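Local structure of glycerol dehydrogenase (Schizosaccharomyces pombe, 1TA9) at residues B[64-69]-B[306-311]; B[70-75]-B[294-299]; B[185-190]-B[205-210]; B[231-236]-B[300-305]; B[237-242]-B[312-317]. The protein catalyses the NAD(+)-dependent oxidation of glycerol to dihydroxyacetone, probably at a bound zinc ion, and takes part in glycerol assimilation. One frame throughout, in Å; residues are numbered along the deposited sequence.

Helix 289-307 runs through interactions 1, 2 and 4. Helix 223-245 carries interactions 4 and 5. Interactions 4 and 5 lie closest to the metals, their centres about 11 Å apart, and both reach the zinc ion: interaction 4 through Asp232, interaction 5 through His315. His333 is the third protein residue of that zinc site. Interaction 3 holds Ser186 and Leu188, which probably bind NAD(+). It is linked to interaction 1 by Thr67 OG1 to Asn207 OD1 (2.5 Å) and Glu307 OE1 to Ser187 OG (2.8 Å). Interaction 2 sits at the sheet, its centre about 22 Å from that of interaction 5. Interactions 1 to 4 also touch the second subunit.

Interaction 1. Residues B[64-69]-B[306-311]; sequences RIFTSP and FENGGL
Asn308 lays its amide over the ring of Phe66 and bonds to the backbone of Thr67 with both polar ends. This is a two-point pairing of an amide side chain with a strand, made where helix 289-307 gives way to a turn with two glycines. The amide and ring planes are only 3° apart. ND2 of Asn308 stands 3.6 Å above the plane of the Phe66 ring, displaced toward its rim. Thr67 N donates to a lone pair of Asn308 OD1 at 2.7 Å. Asn308 ND2 donates in turn to Thr67 O at 3.0 Å, nearly in the amide plane, and also bonds to Leu304 O. An alanine at Asn308 would probably leave the N-H and C=O of Thr67 without these mates and open a gap over the Phe66 ring. Thr67 and Glu307 cross at about a right angle, with Thr67 CG2 3.8 Å from Glu307 CD. Their polar ends turn elsewhere, Thr67 OG1 to Asn207 and Glu307 OE1 to Ser187. Strand 64-67 also pairs antiparallel with a strand of the second subunit. A water bridges the two segments, donating to Ile65 O and to Asn308 O, each at 2.7 Å.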
# COMPACT_ATOMS: atom_id res chain seq x y z
N ARG B 64 12.93 35.17 -9.31
CA ARG B 64 11.76 34.34 -9.07
C ARG B 64 10.62 35.33 -8.84
O ARG B 64 10.65 36.11 -7.87
CB ARG B 64 11.96 33.47 -7.82
CG ARG B 64 10.82 32.50 -7.54
CD ARG B 64 11.05 31.70 -6.26
NE ARG B 64 12.32 30.97 -6.28
CZ ARG B 64 12.51 29.79 -5.69
NH1 ARG B 64 13.70 29.20 -5.75
NH2 ARG B 64 11.51 29.19 -5.05
N ILE B 65 9.62 35.30 -9.71
CA ILE B 65 8.52 36.25 -9.66
C ILE B 65 7.11 35.67 -9.56
O ILE B 65 6.76 34.73 -10.26
CB ILE B 65 8.55 37.17 -10.91
CG1 ILE B 65 9.91 37.86 -11.02
CG2 ILE B 65 7.41 38.18 -10.86
CD1 ILE B 65 10.10 38.66 -12.30
N PHE B 66 6.31 36.27 -8.68
CA PHE B 66 4.91 35.88 -8.49
C PHE B 66 4.12 37.16 -8.73
O PHE B 66 4.51 38.23 -8.27
CB PHE B 66 4.67 35.36 -7.07
CG PHE B 66 3.24 35.00 -6.78
CD1 PHE B 66 2.35 35.95 -6.28
CD2 PHE B 66 2.77 33.71 -7.01
CE1 PHE B 66 1.02 35.62 -6.01
CE2 PHE B 66 1.44 33.36 -6.75
CZ PHE B 66 0.56 34.32 -6.25
N THR B 67 3.03 37.04 -9.48
CA THR B 67 2.22 38.20 -9.81
C THR B 67 0.75 37.91 -9.52
O THR B 67 0.29 36.78 -9.67
CB THR B 67 2.42 38.58 -11.30
OG1 THR B 67 1.80 39.84 -11.58
CG2 THR B 67 1.86 37.51 -12.21
N SER B 68 0.00 38.93 -9.10
CA SER B 68 -1.40 38.71 -8.77
C SER B 68 -2.25 39.97 -8.68
O SER B 68 -1.73 41.09 -8.64
CB SER B 68 -1.47 37.99 -7.41
OG SER B 68 -2.77 38.02 -6.86
N PRO B 69 -3.58 39.80 -8.72
CA PRO B 69 -4.45 40.97 -8.61
C PRO B 69 -4.34 41.30 -7.13
O PRO B 69 -3.94 40.43 -6.33
CB PRO B 69 -5.83 40.42 -8.96
CG PRO B 69 -5.51 39.27 -9.90
CD PRO B 69 -4.32 38.63 -9.22
N PHE B 306 -1.83 29.73 -14.23
CA PHE B 306 -1.25 29.81 -15.56
C PHE B 306 -0.29 30.99 -15.72
O PHE B 306 0.79 30.83 -16.28
CB PHE B 306 -2.37 29.86 -16.63
CG PHE B 306 -2.68 31.24 -17.15
CD1 PHE B 306 -1.83 31.88 -18.05
CD2 PHE B 306 -3.84 31.90 -16.75
CE1 PHE B 306 -2.13 33.14 -18.55
CE2 PHE B 306 -4.15 33.17 -17.24
CZ PHE B 306 -3.29 33.79 -18.14
N GLU B 307 -0.65 32.16 -15.20
CA GLU B 307 0.21 33.32 -15.34
C GLU B 307 1.53 33.20 -14.57
O GLU B 307 2.57 33.68 -15.02
CB GLU B 307 -0.53 34.60 -14.93
CG GLU B 307 0.24 35.87 -15.28
CD GLU B 307 -0.58 37.15 -15.09
OE1 GLU B 307 -0.07 38.23 -15.44
OE2 GLU B 307 -1.72 37.07 -14.60
N ASN B 308 1.48 32.55 -13.41
CA ASN B 308 2.68 32.38 -12.61
C ASN B 308 3.45 31.15 -13.03
O ASN B 308 4.59 30.93 -12.61
CB ASN B 308 2.31 32.33 -11.13
CG ASN B 308 1.96 33.71 -10.61
OD1 ASN B 308 2.82 34.59 -10.55
ND2 ASN B 308 0.69 33.91 -10.26
N GLY B 309 2.80 30.35 -13.87
CA GLY B 309 3.44 29.17 -14.43
C GLY B 309 3.65 29.58 -15.88
O GLY B 309 4.55 30.37 -16.19
N GLY B 310 2.80 29.08 -16.77
CA GLY B 310 2.92 29.45 -18.16
C GLY B 310 2.05 28.64 -19.10
O GLY B 310 1.49 27.61 -18.71
N LEU B 311 1.92 29.13 -20.33
CA LEU B 311 1.15 28.45 -21.35
C LEU B 311 2.14 27.61 -22.16
O LEU B 311 3.33 27.91 -22.19
CB LEU B 311 0.45 29.46 -22.27
CG LEU B 311 -0.57 30.40 -21.63
CD1 LEU B 311 -1.20 31.29 -22.69
CD2 LEU B 311 -1.63 29.58 -20.90
O HOH W 1 5.67 32.27 -10.47

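Interaction 2. Residues B[70-75]-B[294-299]; sequences QKYVQG and VVEANT
Val295 O takes two hydrogen bonds from Thr299, one from its backbone N and one from OG1 at 2.8 Å, while the hydroxyl of Tyr72 lies close by. OG1 reaches back along the helix because it stands beside its own backbone N (chi1 -39°). Tyr72 meets the helix with its tip: OH is 3.6 Å from Thr299 CB and 3.7 Å from Glu296 CA. Its ring edge also touches Thr299, with CE2 3.7 Å from CG2. Two residues along the strand, Gln74 points its side chain to the same helix. Tyr72 OH donates to Gln74 OE1 at 2.6 Å, in the plane of that carbonyl, which ties the two tips together. The amide also packs on Val295, with CD 3.7 Å from CG1, and NE2 bonds to Glu292 O. A leucine in place of Gln74 would probably leave the Tyr72 hydroxyl without its acceptor and Glu292 O without this donor. The strand and helix segments run at 151°, with axes 10.1 Å apart. Strand 71-75 is outermost in the parallel sheet within this chain, next to strand 210-214, and pairs antiparallel with a strand of the second subunit. Helix 289-307 packs on its other sides against helices 223-245 and 258-284.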
# COMPACT_ATOMS: atom_id res chain seq x y z
N GLN B 70 -4.69 42.52 -6.73
CA GLN B 70 -4.62 42.87 -5.32
C GLN B 70 -5.71 42.17 -4.51
O GLN B 70 -5.51 41.81 -3.35
CB GLN B 70 -4.74 44.37 -5.14
CG GLN B 70 -3.59 45.14 -5.76
CD GLN B 70 -3.73 46.63 -5.56
OE1 GLN B 70 -4.58 47.28 -6.19
NE2 GLN B 70 -2.92 47.18 -4.68
N LYS B 71 -6.88 42.00 -5.12
CA LYS B 71 -8.01 41.37 -4.45
C LYS B 71 -8.85 40.54 -5.42
O LYS B 71 -8.99 40.89 -6.59
CB LYS B 71 -8.92 42.42 -3.81
CG LYS B 71 -8.28 43.32 -2.77
CD LYS B 71 -8.11 42.62 -1.43
CE LYS B 71 -7.68 43.62 -0.37
NZ LYS B 71 -7.34 42.98 0.94
N TYR B 72 -9.39 39.44 -4.91
CA TYR B 72 -10.28 38.57 -5.67
C TYR B 72 -11.45 38.37 -4.73
O TYR B 72 -11.28 37.87 -3.62
CB TYR B 72 -9.62 37.23 -6.01
CG TYR B 72 -10.57 36.22 -6.59
CD1 TYR B 72 -11.31 35.36 -5.77
CD2 TYR B 72 -10.75 36.12 -7.97
CE1 TYR B 72 -12.20 34.43 -6.31
CE2 TYR B 72 -11.64 35.20 -8.52
CZ TYR B 72 -12.36 34.36 -7.68
OH TYR B 72 -13.24 33.45 -8.23
N VAL B 73 -12.64 38.78 -5.16
CA VAL B 73 -13.84 38.67 -4.34
C VAL B 73 -14.92 37.91 -5.08
O VAL B 73 -15.28 38.27 -6.19
CB VAL B 73 -14.37 40.07 -3.97
CG1 VAL B 73 -15.61 39.96 -3.09
CG2 VAL B 73 -13.27 40.86 -3.27
N GLN B 74 -15.44 36.86 -4.44
CA GLN B 74 -16.46 36.01 -5.03
C GLN B 74 -17.59 35.69 -4.04
O GLN B 74 -17.34 35.20 -2.94
CB GLN B 74 -15.79 34.71 -5.49
CG GLN B 74 -16.72 33.64 -6.01
CD GLN B 74 -16.01 32.31 -6.16
OE1 GLN B 74 -14.91 32.24 -6.71
NE2 GLN B 74 -16.65 31.24 -5.68
N GLY B 75 -18.84 35.95 -4.44
CA GLY B 75 -19.95 35.65 -3.55
C GLY B 75 -21.30 35.85 -4.22
O GLY B 75 -21.41 36.59 -5.20
N VAL B 294 -15.70 25.56 -8.02
CA VAL B 294 -15.29 25.53 -9.42
C VAL B 294 -15.21 26.94 -10.00
O VAL B 294 -14.40 27.20 -10.90
CB VAL B 294 -16.24 24.64 -10.25
CG1 VAL B 294 -15.87 24.68 -11.72
CG2 VAL B 294 -16.14 23.20 -9.73
N VAL B 295 -16.03 27.85 -9.50
CA VAL B 295 -15.95 29.23 -9.99
C VAL B 295 -14.57 29.73 -9.56
O VAL B 295 -13.87 30.40 -10.33
CB VAL B 295 -17.05 30.13 -9.38
CG1 VAL B 295 -16.75 31.60 -9.69
CG2 VAL B 295 -18.41 29.76 -9.97
N GLU B 296 -14.16 29.39 -8.34
CA GLU B 296 -12.84 29.81 -7.88
C GLU B 296 -11.74 29.13 -8.70
O GLU B 296 -10.75 29.76 -9.07
CB GLU B 296 -12.61 29.49 -6.39
CG GLU B 296 -11.29 30.07 -5.89
CD GLU B 296 -10.81 29.52 -4.56
OE1 GLU B 296 -9.58 29.55 -4.33
OE2 GLU B 296 -11.64 29.07 -3.73
N ALA B 297 -11.91 27.85 -8.99
CA ALA B 297 -10.91 27.12 -9.78
C ALA B 297 -10.79 27.68 -11.19
O ALA B 297 -9.69 27.85 -11.72
CB ALA B 297 -11.27 25.64 -9.83
N ASN B 298 -11.94 27.97 -11.80
CA ASN B 298 -11.97 28.50 -13.16
C ASN B 298 -11.42 29.91 -13.28
O ASN B 298 -10.90 30.29 -14.32
CB ASN B 298 -13.41 28.52 -13.69
CG ASN B 298 -13.91 27.15 -14.10
OD1 ASN B 298 -13.25 26.14 -13.87
ND2 ASN B 298 -15.09 27.11 -14.71
N THR B 299 -11.55 30.68 -12.21
CA THR B 299 -11.12 32.07 -12.23
C THR B 299 -9.82 32.37 -11.50
O THR B 299 -8.81 32.70 -12.12
CB THR B 299 -12.23 32.97 -11.65
OG1 THR B 299 -13.50 32.49 -12.11
CG2 THR B 299 -12.06 34.41 -12.13

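Interaction 3. Residues B[185-190]-B[205-210]; sequences TSSLSV and PLNPNL
Asn207 reaches from the loop before strand 210-214 to the backbone of Thr185 and the side chain of Ser187. Its CB lies 3.6 Å from Ser187 OG and 3.9 Å from Thr185 O. CG stands beside the backbone N of Asn207, anti to the carbonyl carbon (chi1 -73°), which brings the amide up to residues 185-187. At the tip the two branches part. ND2 donates to Thr185 O at 2.8 Å, with an N-H...O angle of 163°. The bond lies in the carbonyl plane and only 6° out of the amide plane. ND2 also bonds to Glu307 OE2, and OD1 bonds to Thr67 OG1, so partners on both branches fix the rotation of the amide. Ser187 OG sits beside this amide but has its partner in Glu307 OE1. Pro208 follows with its ring against the same backbone. Its CD is 3.4 Å from Thr185 O and 3.2 Å from Ser186 O. The Pro208 ring also touches strand 172-176 and Lys162, whose NZ bonds to Ser186 O. Residues 185-190 lead into the first strand of the hairpin 188-192/198-203, and residues 205-210 follow its second strand. Ser186 and Leu188 probably bind NAD(+), so this is packing at the open end of a hairpin, in what is probably the NAD(+) site of this iron-containing alcohol dehydrogenase family member.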
# COMPACT_ATOMS: atom_id res chain seq x y z
N THR B 185 -8.28 37.45 -14.24
CA THR B 185 -7.18 37.88 -13.38
C THR B 185 -5.86 38.22 -14.06
O THR B 185 -4.97 38.78 -13.42
CB THR B 185 -6.83 36.81 -12.34
OG1 THR B 185 -6.19 35.71 -13.00
CG2 THR B 185 -8.09 36.31 -11.64
N SER B 186 -5.72 37.89 -15.34
CA SER B 186 -4.45 38.09 -16.03
C SER B 186 -4.07 39.49 -16.50
O SER B 186 -4.92 40.36 -16.69
CB SER B 186 -4.34 37.14 -17.22
OG SER B 186 -5.13 37.59 -18.30
N SER B 187 -2.77 39.66 -16.69
CA SER B 187 -2.18 40.91 -17.15
C SER B 187 -2.07 40.85 -18.67
O SER B 187 -1.44 41.71 -19.29
CB SER B 187 -0.78 41.09 -16.56
OG SER B 187 -0.79 40.89 -15.16
N LEU B 188 -2.66 39.81 -19.26
CA LEU B 188 -2.60 39.62 -20.70
C LEU B 188 -3.84 40.12 -21.42
O LEU B 188 -4.88 40.37 -20.81
CB LEU B 188 -2.42 38.14 -21.05
CG LEU B 188 -1.46 37.24 -20.28
CD1 LEU B 188 -1.30 35.94 -21.07
CD2 LEU B 188 -0.12 37.90 -20.09
N SER B 189 -3.71 40.23 -22.73
CA SER B 189 -4.81 40.64 -23.60
C SER B 189 -4.57 39.99 -24.95
O SER B 189 -3.60 40.30 -25.64
CB SER B 189 -4.84 42.16 -23.75
OG SER B 189 -5.44 42.76 -22.61
N VAL B 190 -5.45 39.06 -25.30
CA VAL B 190 -5.34 38.35 -26.57
C VAL B 190 -5.66 39.31 -27.71
O VAL B 190 -6.73 39.93 -27.72
CB VAL B 190 -6.28 37.16 -26.60
N PRO B 205 2.00 45.85 -17.38
CA PRO B 205 2.99 45.79 -16.30
C PRO B 205 2.45 45.26 -14.98
O PRO B 205 3.20 44.70 -14.18
CB PRO B 205 3.47 47.24 -16.22
CG PRO B 205 2.28 48.03 -16.64
CD PRO B 205 1.76 47.23 -17.81
N LEU B 206 1.15 45.44 -14.74
CA LEU B 206 0.52 44.97 -13.50
C LEU B 206 -0.78 44.24 -13.81
O LEU B 206 -1.35 44.41 -14.89
CB LEU B 206 0.24 46.15 -12.57
CG LEU B 206 1.42 47.00 -12.11
CD1 LEU B 206 0.91 48.31 -11.52
CD2 LEU B 206 2.25 46.23 -11.10
N ASN B 207 -1.24 43.42 -12.87
CA ASN B 207 -2.50 42.69 -13.03
C ASN B 207 -3.66 43.59 -12.68
O ASN B 207 -3.48 44.62 -12.03
CB ASN B 207 -2.56 41.48 -12.08
CG ASN B 207 -1.65 40.35 -12.51
OD1 ASN B 207 -0.43 40.47 -12.46
ND2 ASN B 207 -2.25 39.25 -12.93
N PRO B 208 -4.89 43.22 -13.11
CA PRO B 208 -6.05 44.05 -12.77
C PRO B 208 -6.04 44.12 -11.25
O PRO B 208 -5.58 43.18 -10.59
CB PRO B 208 -7.22 43.24 -13.31
CG PRO B 208 -6.62 42.56 -14.51
CD PRO B 208 -5.26 42.12 -14.01
N ASN B 209 -6.54 45.20 -10.68
CA ASN B 209 -6.51 45.35 -9.24
C ASN B 209 -7.49 44.48 -8.47
O ASN B 209 -7.15 43.93 -7.42
CB ASN B 209 -6.69 46.83 -8.88
CG ASN B 209 -5.70 47.71 -9.61
OD1 ASN B 209 -5.83 47.95 -10.82
ND2 ASN B 209 -4.69 48.18 -8.90
N LEU B 210 -8.71 44.36 -8.98
CA LEU B 210 -9.73 43.55 -8.33
C LEU B 210 -10.54 42.74 -9.32
O LEU B 210 -10.96 43.25 -10.35
CB LEU B 210 -10.70 44.45 -7.54
CG LEU B 210 -12.02 43.82 -7.07
CD1 LEU B 210 -11.77 42.82 -5.95
CD2 LEU B 210 -12.96 44.92 -6.58

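Interaction 4. Residues B[231-236]-B[300-305]; sequences GDALST and LMSGLG. With K (potassium ion), chain J; ZN (zinc ion), chain I.
Thr236 and Ser302 meet hydroxyl to hydroxyl, in a very short hydrogen bond of 2.5 Å between OG1 and OG. This is the tight part of the contact. Ser302 OG, anti to its backbone N (chi1 -170°), leans onto helix 223-245 and comes 3.4 Å from Ala233 CA. The methyl of Thr236 goes the other way, with CG2 3.7 Å from Gly305 C. A side chain on Gly305 would have little room, since a CB there would press on that methyl and on Met301 O. The two helix segments cross at 44° with axes 9.1 Å apart, and a small residue at each close point, Ala233, Ser302 and Gly305, lets them approach. The pair belongs to the helical part of the iron-containing alcohol dehydrogenase fold, where the metal site lies. On the metal side the helices are bridged less directly, by ligands of the ions and a water, and a bound glycerol lies about 3 Å from the Asp232 side chain. Potassium is held by Thr236 OG1 at 3.0 Å and Asp232 O at 2.8 Å, with longer reaches to Ser235 OG and Asp232 OD2. A water binds it as well, and Asp182 OD2, from a loop, is another of its ligands. Asp182 OD2 also bonds to Ser302 OG, so the hydroxyl pair is tied to the potassium site from both helices. Zinc is bound by Asp232 OD2 at 2.2 Å, together with His315 and His333.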
# COMPACT_ATOMS: atom_id res chain seq x y z
N GLY B 231 -12.92 23.56 -19.19
CA GLY B 231 -12.00 23.15 -20.24
C GLY B 231 -10.74 23.98 -20.21
O GLY B 231 -9.63 23.46 -20.39
N ASP B 232 -10.90 25.27 -19.96
CA ASP B 232 -9.75 26.16 -19.90
C ASP B 232 -8.95 25.85 -18.64
O ASP B 232 -7.73 25.77 -18.66
CB ASP B 232 -10.22 27.62 -19.88
CG ASP B 232 -9.13 28.59 -20.32
OD1 ASP B 232 -9.27 29.81 -20.08
OD2 ASP B 232 -8.14 28.12 -20.92
N ALA B 233 -9.66 25.64 -17.53
CA ALA B 233 -9.00 25.35 -16.26
C ALA B 233 -8.22 24.03 -16.30
O ALA B 233 -7.16 23.90 -15.67
CB ALA B 233 -10.03 25.32 -15.13
N LEU B 234 -8.72 23.05 -17.04
CA LEU B 234 -8.05 21.76 -17.16
C LEU B 234 -6.66 21.85 -17.79
O LEU B 234 -5.79 21.03 -17.49
CB LEU B 234 -8.90 20.78 -17.97
CG LEU B 234 -10.02 20.06 -17.21
CD1 LEU B 234 -10.89 19.29 -18.19
CD2 LEU B 234 -9.41 19.13 -16.17
N SER B 235 -6.44 22.81 -18.67
CA SER B 235 -5.13 22.92 -19.31
C SER B 235 -4.07 23.58 -18.43
O SER B 235 -2.88 23.41 -18.65
CB SER B 235 -5.24 23.70 -20.63
OG SER B 235 -5.46 25.08 -20.39
N THR B 236 -4.52 24.32 -17.42
CA THR B 236 -3.59 25.01 -16.53
C THR B 236 -2.50 24.14 -15.92
O THR B 236 -1.32 24.43 -16.08
CB THR B 236 -4.34 25.71 -15.37
OG1 THR B 236 -5.27 26.66 -15.91
CG2 THR B 236 -3.36 26.43 -14.46
N LEU B 300 -9.83 32.25 -10.17
CA LEU B 300 -8.64 32.54 -9.38
C LEU B 300 -7.51 31.53 -9.55
O LEU B 300 -6.39 31.90 -9.92
CB LEU B 300 -8.99 32.65 -7.90
CG LEU B 300 -7.85 32.94 -6.92
CD1 LEU B 300 -7.27 34.32 -7.19
CD2 LEU B 300 -8.37 32.86 -5.50
N MET B 301 -7.79 30.26 -9.29
CA MET B 301 -6.76 29.23 -9.39
C MET B 301 -6.18 29.08 -10.79
O MET B 301 -4.97 29.12 -10.99
CB MET B 301 -7.30 27.88 -8.91
CG MET B 301 -7.72 27.87 -7.44
SD MET B 301 -8.36 26.26 -6.99
CE MET B 301 -10.01 26.67 -6.35
N SER B 302 -7.05 28.90 -11.78
CA SER B 302 -6.57 28.75 -13.13
C SER B 302 -5.81 30.01 -13.56
O SER B 302 -4.77 29.94 -14.22
CB SER B 302 -7.74 28.47 -14.08
OG SER B 302 -7.26 28.10 -15.35
N GLY B 303 -6.33 31.17 -13.17
CA GLY B 303 -5.70 32.43 -13.51
C GLY B 303 -4.30 32.59 -12.95
O GLY B 303 -3.35 32.81 -13.70
N LEU B 304 -4.16 32.48 -11.63
CA LEU B 304 -2.85 32.62 -11.01
C LEU B 304 -1.95 31.44 -11.37
O LEU B 304 -0.73 31.59 -11.48
CB LEU B 304 -2.98 32.69 -9.49
CG LEU B 304 -3.69 33.90 -8.88
CD1 LEU B 304 -3.79 33.72 -7.37
CD2 LEU B 304 -2.92 35.17 -9.24
N GLY B 305 -2.57 30.28 -11.55
CA GLY B 305 -1.83 29.07 -11.89
C GLY B 305 -1.17 29.12 -13.25
O GLY B 305 -0.07 28.60 -13.43
K K J . -5.73 27.75 -18.71
ZN ZN I . -7.34 29.97 -21.86
O HOH W 2 -3.26 27.11 -19.06

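Interaction 5. Residues B[237-242]-B[312-317]; sequences WVETES and AAAHAI. With ZN (zinc ion), chain I.
The carboxylate of Glu239 and the ring of His315 are nearly coplanar, 14° apart, and meet edge to edge. Glu239 OE2 sits at the ring edge and accepts from His315 ND1 at 2.5 Å, using its syn lone pair. That bond is bent, with an N-H...O angle of 138°. At the other end of the ring, His315 NE2 binds zinc at 2.2 Å, so Glu239 is a second-shell residue that fixes the turn of a zinc ligand. OE1 has a donor on each face of the carboxylate plane. From one face comes Ala312 N at 2.6 Å, and from the opposite face His315 N at 3.1 Å. Ala312 is the N-cap residue of helix 313-322, so OE1 serves N-H groups at the start of that helix. Ala314 packs its methyl on the same group, with CB 3.3 Å from Glu239 CD. Glu239 gets there with CG beside its own backbone N and the chain extended beyond. Ser235 OG, one turn back, also bonds to OE2. Three bonds from residues 312-317 thus hold one buried carboxylate and leave it little freedom to turn. Helices 223-245 and 313-322 meet here at 119°, with segment axes 9.9 Å apart. Helix 333-347, which carries His333, packs against both of them, and helix 381-391 touches helix 313-322 at Ala316 and Ile317.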
# COMPACT_ATOMS: atom_id res chain seq x y z
N TRP B 237 -2.89 23.07 -15.23
CA TRP B 237 -1.90 22.20 -14.62
C TRP B 237 -1.00 21.56 -15.68
O TRP B 237 0.22 21.51 -15.51
CB TRP B 237 -2.58 21.09 -13.80
CG TRP B 237 -1.61 20.17 -13.12
CD1 TRP B 237 -0.89 20.42 -11.98
CD2 TRP B 237 -1.24 18.86 -13.55
NE1 TRP B 237 -0.09 19.34 -11.68
CE2 TRP B 237 -0.29 18.37 -12.62
CE3 TRP B 237 -1.61 18.05 -14.63
CZ2 TRP B 237 0.29 17.10 -12.75
CZ3 TRP B 237 -1.03 16.78 -14.75
CH2 TRP B 237 -0.09 16.33 -13.81
N VAL B 238 -1.60 21.10 -16.77
CA VAL B 238 -0.82 20.47 -17.83
C VAL B 238 0.22 21.42 -18.42
O VAL B 238 1.40 21.08 -18.50
CB VAL B 238 -1.71 19.97 -18.98
CG1 VAL B 238 -0.84 19.52 -20.15
CG2 VAL B 238 -2.59 18.81 -18.50
N GLU B 239 -0.21 22.61 -18.81
CA GLU B 239 0.72 23.56 -19.41
C GLU B 239 1.76 24.09 -18.43
O GLU B 239 2.95 24.10 -18.73
CB GLU B 239 -0.04 24.72 -20.07
CG GLU B 239 -0.95 24.26 -21.21
CD GLU B 239 -1.56 25.41 -21.99
OE1 GLU B 239 -0.90 25.93 -22.92
OE2 GLU B 239 -2.70 25.80 -21.67
N THR B 240 1.31 24.52 -17.25
CA THR B 240 2.25 25.04 -16.26
C THR B 240 3.29 24.01 -15.84
O THR B 240 4.46 24.33 -15.69
CB THR B 240 1.50 25.59 -15.03
OG1 THR B 240 1.01 26.90 -15.34
CG2 THR B 240 2.41 25.67 -13.80
N GLU B 241 2.87 22.76 -15.66
CA GLU B 241 3.84 21.72 -15.29
C GLU B 241 4.88 21.60 -16.41
O GLU B 241 6.07 21.40 -16.15
CB GLU B 241 3.15 20.38 -15.07
CG GLU B 241 2.49 20.25 -13.70
CD GLU B 241 3.51 20.21 -12.57
OE1 GLU B 241 3.44 21.07 -11.68
OE2 GLU B 241 4.38 19.32 -12.57
N SER B 242 4.43 21.72 -17.66
CA SER B 242 5.32 21.62 -18.82
C SER B 242 6.32 22.77 -18.87
O SER B 242 7.49 22.58 -19.22
CB SER B 242 4.49 21.61 -20.11
OG SER B 242 5.33 21.58 -21.25
N ALA B 312 1.64 26.56 -22.80
CA ALA B 312 2.51 25.71 -23.59
C ALA B 312 1.86 25.34 -24.92
O ALA B 312 1.41 26.21 -25.66
CB ALA B 312 2.87 24.45 -22.79
N ALA B 313 1.81 24.04 -25.23
CA ALA B 313 1.23 23.59 -26.49
C ALA B 313 -0.29 23.75 -26.58
O ALA B 313 -0.80 24.18 -27.61
CB ALA B 313 1.61 22.15 -26.75
N ALA B 314 -1.00 23.40 -25.51
CA ALA B 314 -2.46 23.48 -25.51
C ALA B 314 -3.01 24.78 -26.09
O ALA B 314 -3.79 24.75 -27.04
CB ALA B 314 -2.99 23.27 -24.10
N HIS B 315 -2.62 25.91 -25.52
CA HIS B 315 -3.13 27.18 -26.03
C HIS B 315 -2.60 27.55 -27.41
O HIS B 315 -3.30 28.18 -28.19
CB HIS B 315 -2.85 28.30 -25.02
CG HIS B 315 -3.90 28.40 -23.96
ND1 HIS B 315 -4.09 27.42 -23.01
CD2 HIS B 315 -4.88 29.31 -23.76
CE1 HIS B 315 -5.14 27.72 -22.28
NE2 HIS B 315 -5.64 28.86 -22.71
N ALA B 316 -1.37 27.14 -27.71
CA ALA B 316 -0.81 27.42 -29.02
C ALA B 316 -1.66 26.68 -30.06
O ALA B 316 -1.94 27.19 -31.14
CB ALA B 316 0.64 26.95 -29.08
N ILE B 317 -2.07 25.46 -29.70
CA ILE B 317 -2.90 24.65 -30.59
C ILE B 317 -4.27 25.29 -30.73
O ILE B 317 -4.86 25.27 -31.81
CB ILE B 317 -3.02 23.21 -30.05
CG1 ILE B 317 -1.63 22.56 -30.06
CG2 ILE B 317 -3.99 22.41 -30.90
CD1 ILE B 317 -1.56 21.26 -29.31
ZN ZN I . -7.34 29.97 -21.86